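Local coordinates for protein tumor necrosis factor receptor superfamily member 16 (Rattus norvegicus, PDB 4F42) that probably serves as the intracellular death domain of the low-affinity neurotrophin receptor p75NTR, relaying signals from the receptor to proteins inside the cell, at residues A[2-5]-A[6-9]; A[8-11]-A[12-15]. One frame throughout, in Å; residues are numbered along the deposited sequence.

Contact 1. Residues A[2-5]-A[6-9]; sequences GNLY and SSLP
The amide nitrogen ND2 of Asn3 comes loosely up to the methyl CD2 of Leu8, 4.2 Å away, across a short 3-10 turn (Tyr5 to Ser7) that precedes helix 10-19 of the death-domain helical bundle. The Asn3 backbone is hydrogen-bonded to Leu64, which also packs against Leu8. Leu4 opens the turn: its O accepts the N-H of Ser7 at 3.2 Å, an i to i+3 bond. Leu4 CB lies 3.8 Å from Ser7 OG and a little farther from Ser6 OG, van der Waals contacts with two exposed serines. Tyr5 O repeats the pattern one residue on, taking Leu8 N at 3.0 Å (N-H...O angle 158°). The CG of Tyr5 stands anti to its backbone N (chi1 177°), which carries the ring inward among Arg13, Val16, Leu53, Trp56 and Leu67, while its backbone is hydrogen-bonded to Ala62. Leu8 closes the turn from the other end, its side chain crossing that of Tyr5 at about a right angle. The two meet obliquely to the ring, neither residue reaching the other through a polar side-chain atom. The methyl CD1 of Leu8 rests against CD1 of the tyrosine ring at 3.7 Å, and Leu8 CG lies 3.3 Å from Tyr5 O, the oxygen that accepts Leu8 N.

Contact 2. Residues A[8-11]-A[12-15]; sequences LPLT and KREE. With MNB (5-mercapto-2-nitro-benzoic acid), chain C; MNB (5-mercapto-2-nitro-benzoic acid), chain B.
The guanidinium of Arg13 folds back over the start of helix 10-19, with Leu10 CA 3.7 Å above one face, toward its rim, and Leu8 O at the edge, near its plane. Arg13 NE donates to Leu8 O at 3.2 Å (N-H...O angle 156°), reaching it because the chain turns about the CG-CD bond (chi3 -75°). Arg13 CG meanwhile lies against Leu8 CB, and the Leu10 methyl CD1 flanks NH1 and NH2. Pro9 is the N-cap residue; its O accepts Arg13 N at 3.1 Å and, weakly, Lys12 N, and Leu10 O bonds Glu14 N at 2.8 Å. Cutting Arg13 back to an alanine is likely to leave Leu8 O without its side-chain donor and Leu10 CA without the flat group lying on it. The extended Lys12 chain runs past the Pro9 ring, Lys12 CD 3.8 Å from Pro9 CG. Lys12 NZ donates to carboxylate oxygen O11 of the chain C mercaptonitrobenzoate at 3.1 Å and, weakly, to O12. Glu14 OE1 forms a salt bridge with Arg50, while Glu14 O nears the nitro group of the chain B ligand. The first turn thus combines ordinary helical bonds and one side-chain to backbone tie with a polar surface, where Lys12 probably offsets the ligand's carboxylate.

How the contacts relate
Contacts 1 and 2 follow one another along the chain, share Leu8 and Pro9, and have centres about 9 Å apart. Contact 1 is partly buried: its apolar Tyr5 and Leu8 face inward against the helices, with the serines outside. Contact 2 is a surface contact on the first turn of helix 10-19, where four charged side chains, Lys12 to Glu15, follow Leu8 to Thr11. The bonds across contact 1 run between backbone atoms, i to i+3; contact 2 has mainly i to i+4 backbone bonds and adds one from the Arg13 side chain to the Leu8 backbone. They meet where Tyr5 OH packs 3.5 Å from Arg13 CG. Leu8 serves both, lining one ligand pocket together with Lys12.

Contact 1. Residues A[2-5]-A[6-9]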
ATOM      1  N   GLY A   2      -5.542  -3.856  13.941  1.00 35.21           N
ATOM      2  CA  GLY A   2      -4.727  -3.697  15.183  1.00 35.22           C
ATOM      3  C   GLY A   2      -3.294  -3.242  14.919  1.00 34.94           C
ATOM      4  O   GLY A   2      -2.829  -2.222  15.471  1.00 35.16           O
ATOM      5  N   ASN A   3      -2.587  -3.998  14.082  1.00 33.98           N
ATOM      6  CA  ASN A   3      -1.186  -3.709  13.823  1.00 33.26           C
ATOM      7  C   ASN A   3      -1.000  -2.620  12.769  1.00 32.01           C
ATOM      8  O   ASN A   3      -1.569  -2.700  11.682  1.00 31.51           O
ATOM      9  CB  ASN A   3      -0.370  -4.985  13.501  1.00 33.90           C
ATOM     10  CG  ASN A   3      -1.146  -6.026  12.668  1.00 35.68           C
ATOM     11  OD1 ASN A   3      -2.374  -5.973  12.531  1.00 37.78           O
ATOM     12  ND2 ASN A   3      -0.410  -6.997  12.126  1.00 38.00           N
ATOM     13  N   LEU A   4      -0.229  -1.591  13.127  1.00 30.58           N
ATOM     14  CA  LEU A   4       0.173  -0.550  12.189  1.00 29.54           C
ATOM     15  C   LEU A   4       0.975  -1.179  11.065  1.00 28.78           C
ATOM     16  O   LEU A   4       1.819  -2.043  11.311  1.00 29.00           O
ATOM     17  CB  LEU A   4       1.029   0.519  12.876  1.00 29.29           C
ATOM     18  CG  LEU A   4       0.434   1.514  13.877  1.00 29.98           C
ATOM     19  CD1 LEU A   4       1.549   2.362  14.481  1.00 29.68           C
ATOM     20  CD2 LEU A   4      -0.639   2.412  13.256  1.00 30.50           C
ATOM     21  N   TYR A   5       0.711  -0.750   9.837  1.00 27.96           N
ATOM     22  CA  TYR A   5       1.503  -1.193   8.700  1.00 27.27           C
ATOM     23  C   TYR A   5       3.002  -0.927   8.929  1.00 27.14           C
ATOM     24  O   TYR A   5       3.825  -1.814   8.733  1.00 26.63           O
ATOM     25  CB  TYR A   5       1.030  -0.544   7.390  1.00 26.83           C
ATOM     26  CG  TYR A   5       1.906  -0.952   6.229  1.00 26.14           C
ATOM     27  CD1 TYR A   5       1.682  -2.154   5.552  1.00 25.40           C
ATOM     28  CD2 TYR A   5       2.999  -0.170   5.843  1.00 24.94           C
ATOM     29  CE1 TYR A   5       2.506  -2.555   4.512  1.00 24.39           C
ATOM     30  CE2 TYR A   5       3.831  -0.567   4.802  1.00 24.23           C
ATOM     31  CZ  TYR A   5       3.579  -1.754   4.141  1.00 24.44           C
ATOM     32  OH  TYR A   5       4.405  -2.150   3.113  1.00 24.96           O
ATOM     33  N   SER A   6       3.331   0.290   9.360  1.00 27.21           N
ATOM     34  CA  SER A   6       4.716   0.728   9.549  1.00 27.47           C
ATOM     35  C   SER A   6       5.535  -0.115  10.527  1.00 27.79           C
ATOM     36  O   SER A   6       6.757  -0.042  10.519  1.00 28.16           O
ATOM     37  CB  SER A   6       4.758   2.207   9.977  1.00 27.67           C
ATOM     38  OG  SER A   6       4.235   2.399  11.286  1.00 27.44           O
ATOM     39  N   SER A   7       4.858  -0.901  11.364  1.00 28.16           N
ATOM     40  CA  SER A   7       5.504  -1.742  12.378  1.00 28.14           C
ATOM     41  C   SER A   7       5.886  -3.123  11.868  1.00 27.93           C
ATOM     42  O   SER A   7       6.646  -3.836  12.523  1.00 27.92           O
ATOM     43  CB  SER A   7       4.590  -1.903  13.595  1.00 28.28           C
ATOM     44  OG  SER A   7       4.376  -0.654  14.226  1.00 29.74           O
ATOM     45  N   LEU A   8       5.344  -3.512  10.718  1.00 27.74           N
ATOM     46  CA  LEU A   8       5.692  -4.790  10.106  1.00 27.68           C
ATOM     47  C   LEU A   8       7.192  -4.874   9.826  1.00 27.80           C
ATOM     48  O   LEU A   8       7.835  -3.860   9.560  1.00 27.44           O
ATOM     49  CB  LEU A   8       4.893  -5.012   8.820  1.00 27.62           C
ATOM     50  CG  LEU A   8       3.368  -5.114   8.950  1.00 27.49           C
ATOM     51  CD1 LEU A   8       2.711  -5.078   7.569  1.00 25.79           C
ATOM     52  CD2 LEU A   8       2.956  -6.360   9.734  1.00 27.34           C
ATOM     53  N   PRO A   9       7.767  -6.081   9.919  1.00 28.20           N
ATOM     54  CA  PRO A   9       9.187  -6.186   9.593  1.00 28.54           C
ATOM     55  C   PRO A   9       9.447  -5.872   8.124  1.00 28.89           C
ATOM     56  O   PRO A   9       8.602  -6.153   7.276  1.00 29.24           O
ATOM     57  CB  PRO A   9       9.521  -7.653   9.896  1.00 28.59           C
ATOM     58  CG  PRO A   9       8.223  -8.346  10.079  1.00 28.50           C
ATOM     59  CD  PRO A   9       7.251  -7.308  10.544  1.00 28.25           C
TER

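Contact 2. Residues A[8-11]-A[12-15]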
ATOM      1  N   LEU A   8       5.344  -3.512  10.718  1.00 27.74           N
ATOM      2  CA  LEU A   8       5.692  -4.790  10.106  1.00 27.68           C
ATOM      3  C   LEU A   8       7.192  -4.874   9.826  1.00 27.80           C
ATOM      4  O   LEU A   8       7.835  -3.860   9.560  1.00 27.44           O
ATOM      5  CB  LEU A   8       4.893  -5.012   8.820  1.00 27.62           C
ATOM      6  CG  LEU A   8       3.368  -5.114   8.950  1.00 27.49           C
ATOM      7  CD1 LEU A   8       2.711  -5.078   7.569  1.00 25.79           C
ATOM      8  CD2 LEU A   8       2.956  -6.360   9.734  1.00 27.34           C
ATOM      9  N   PRO A   9       7.767  -6.081   9.919  1.00 28.20           N
ATOM     10  CA  PRO A   9       9.187  -6.186   9.593  1.00 28.54           C
ATOM     11  C   PRO A   9       9.447  -5.872   8.124  1.00 28.89           C
ATOM     12  O   PRO A   9       8.602  -6.153   7.276  1.00 29.24           O
ATOM     13  CB  PRO A   9       9.521  -7.653   9.896  1.00 28.59           C
ATOM     14  CG  PRO A   9       8.223  -8.346  10.079  1.00 28.50           C
ATOM     15  CD  PRO A   9       7.251  -7.308  10.544  1.00 28.25           C
ATOM     16  N   LEU A  10      10.603  -5.289   7.827  1.00 28.99           N
ATOM     17  CA  LEU A  10      10.977  -4.981   6.451  1.00 29.36           C
ATOM     18  C   LEU A  10      10.663  -6.141   5.503  1.00 29.46           C
ATOM     19  O   LEU A  10      10.198  -5.930   4.373  1.00 29.29           O
ATOM     20  CB  LEU A  10      12.468  -4.633   6.383  1.00 29.59           C
ATOM     21  CG  LEU A  10      13.102  -4.207   5.058  1.00 29.93           C
ATOM     22  CD1 LEU A  10      12.661  -2.803   4.630  1.00 29.29           C
ATOM     23  CD2 LEU A  10      14.608  -4.273   5.209  1.00 30.96           C
ATOM     24  N   THR A  11      10.908  -7.362   5.980  1.00 29.63           N
ATOM     25  CA  THR A  11      10.734  -8.572   5.170  1.00 29.94           C
ATOM     26  C   THR A  11       9.283  -8.773   4.668  1.00 29.68           C
ATOM     27  O   THR A  11       9.073  -9.133   3.499  1.00 29.82           O
ATOM     28  CB  THR A  11      11.297  -9.835   5.889  1.00 30.18           C
ATOM     29  OG1 THR A  11      11.258 -10.948   4.991  1.00 31.00           O
ATOM     30  CG2 THR A  11      10.517 -10.172   7.182  1.00 29.88           C
ATOM     31  N   LYS A  12       8.308  -8.505   5.541  1.00 29.05           N
ATOM     32  CA  LYS A  12       6.889  -8.517   5.177  1.00 28.87           C
ATOM     33  C   LYS A  12       6.542  -7.347   4.262  1.00 28.49           C
ATOM     34  O   LYS A  12       5.858  -7.519   3.257  1.00 28.43           O
ATOM     35  CB  LYS A  12       5.999  -8.491   6.426  1.00 28.91           C
ATOM     36  CG  LYS A  12       5.842  -9.845   7.150  1.00 30.46           C
ATOM     37  CD  LYS A  12       5.061  -9.671   8.477  1.00 33.10           C
ATOM     38  CE  LYS A  12       5.089 -10.909   9.405  1.00 33.73           C
ATOM     39  NZ  LYS A  12       4.099 -10.792  10.538  1.00 33.79           N
ATOM     40  N   ARG A  13       7.028  -6.157   4.603  1.00 28.19           N
ATOM     41  CA  ARG A  13       6.753  -4.967   3.802  1.00 27.92           C
ATOM     42  C   ARG A  13       7.281  -5.057   2.369  1.00 28.22           C
ATOM     43  O   ARG A  13       6.633  -4.573   1.438  1.00 28.15           O
ATOM     44  CB  ARG A  13       7.226  -3.700   4.508  1.00 27.38           C
ATOM     45  CG  ARG A  13       6.346  -3.350   5.701  1.00 26.81           C
ATOM     46  CD  ARG A  13       6.636  -1.983   6.263  1.00 25.33           C
ATOM     47  NE  ARG A  13       7.880  -1.956   7.023  1.00 25.27           N
ATOM     48  CZ  ARG A  13       9.037  -1.494   6.559  1.00 25.56           C
ATOM     49  NH1 ARG A  13       9.121  -1.009   5.323  1.00 23.44           N
ATOM     50  NH2 ARG A  13      10.114  -1.519   7.339  1.00 24.39           N
ATOM     51  N   GLU A  14       8.427  -5.703   2.184  1.00 28.52           N
ATOM     52  CA  GLU A  14       8.941  -5.928   0.832  1.00 29.17           C
ATOM     53  C   GLU A  14       8.123  -6.953   0.010  1.00 29.01           C
ATOM     54  O   GLU A  14       8.116  -6.892  -1.218  1.00 28.88           O
ATOM     55  CB  GLU A  14      10.451  -6.225   0.841  1.00 29.40           C
ATOM     56  CG  GLU A  14      11.296  -4.973   1.198  1.00 31.36           C
ATOM     57  CD  GLU A  14      12.814  -5.157   1.029  1.00 34.40           C
ATOM     58  OE1 GLU A  14      13.496  -4.179   0.635  1.00 33.87           O
ATOM     59  OE2 GLU A  14      13.326  -6.272   1.301  1.00 35.98           O
ATOM     60  N   GLU A  15       7.419  -7.870   0.681  1.00 28.95           N
ATOM     61  CA  GLU A  15       6.460  -8.746  -0.005  1.00 28.97           C
ATOM     62  C   GLU A  15       5.256  -7.925  -0.489  1.00 28.08           C
ATOM     63  O   GLU A  15       4.872  -7.990  -1.657  1.00 28.03           O
ATOM     64  CB  GLU A  15       5.988  -9.890   0.904  1.00 29.53           C
ATOM     65  CG  GLU A  15       7.032 -10.976   1.208  1.00 32.12           C
ATOM     66  CD  GLU A  15       6.672 -11.813   2.456  1.00 36.45           C
ATOM     67  OE1 GLU A  15       5.451 -11.990   2.746  1.00 36.96           O
ATOM     68  OE2 GLU A  15       7.613 -12.291   3.148  1.00 36.51           O
TER
HETATM   69  C6  MNB C 102      -1.122 -11.571   7.589  1.00 30.00           C
HETATM   70  C1  MNB C 102       0.095 -10.894   7.561  1.00 31.60           C
HETATM   71  C2  MNB C 102       0.372  -9.938   6.436  1.00 32.17           C
HETATM   72  C3  MNB C 102      -0.608  -9.753   5.463  1.00 31.33           C
HETATM   73  C4  MNB C 102      -1.802 -10.453   5.541  1.00 30.36           C
HETATM   74  C5  MNB C 102      -2.057 -11.344   6.580  1.00 29.86           C
HETATM   75  S5  MNB C 102      -3.547 -12.150   6.594  1.00 27.80           S
HETATM   76  C10 MNB C 102       1.090 -11.163   8.651  1.00 31.91           C
HETATM   77  O12 MNB C 102       1.866 -12.124   8.495  1.00 33.81           O
HETATM   78  O11 MNB C 102       1.128 -10.444   9.676  1.00 31.45           O
HETATM   79  N7  MNB C 102       1.567  -9.201   6.324  1.00 33.22           N
HETATM   80  O9  MNB C 102       1.838  -8.619   5.285  1.00 32.64           O
HETATM   81  O8  MNB C 102       2.343  -9.103   7.260  1.00 35.01           O
HETATM   82  C6  MNB B 101      11.258  -1.702  -6.021  1.00 34.05           C
HETATM   83  C1  MNB B 101      10.681  -2.893  -5.592  1.00 35.81           C
HETATM   84  C2  MNB B 101      10.697  -3.245  -4.129  1.00 35.92           C
HETATM   85  C3  MNB B 101      11.303  -2.339  -3.255  1.00 34.82           C
HETATM   86  C4  MNB B 101      11.866  -1.161  -3.742  1.00 34.25           C
HETATM   87  C5  MNB B 101      11.845  -0.842  -5.102  1.00 33.39           C
HETATM   88  S5  MNB B 101      12.565   0.600  -5.649  1.00 30.45           S
HETATM   89  C10 MNB B 101      10.067  -3.763  -6.644  1.00 37.17           C
HETATM   90  O12 MNB B 101      10.539  -4.900  -6.846  1.00 38.38           O
HETATM   91  O11 MNB B 101       9.106  -3.313  -7.307  1.00 38.82           O
HETATM   92  N7  MNB B 101      10.136  -4.440  -3.604  1.00 36.39           N
HETATM   93  O9  MNB B 101      10.468  -4.877  -2.499  1.00 34.94           O
HETATM   94  O8  MNB B 101       9.309  -5.068  -4.242  1.00 37.00           O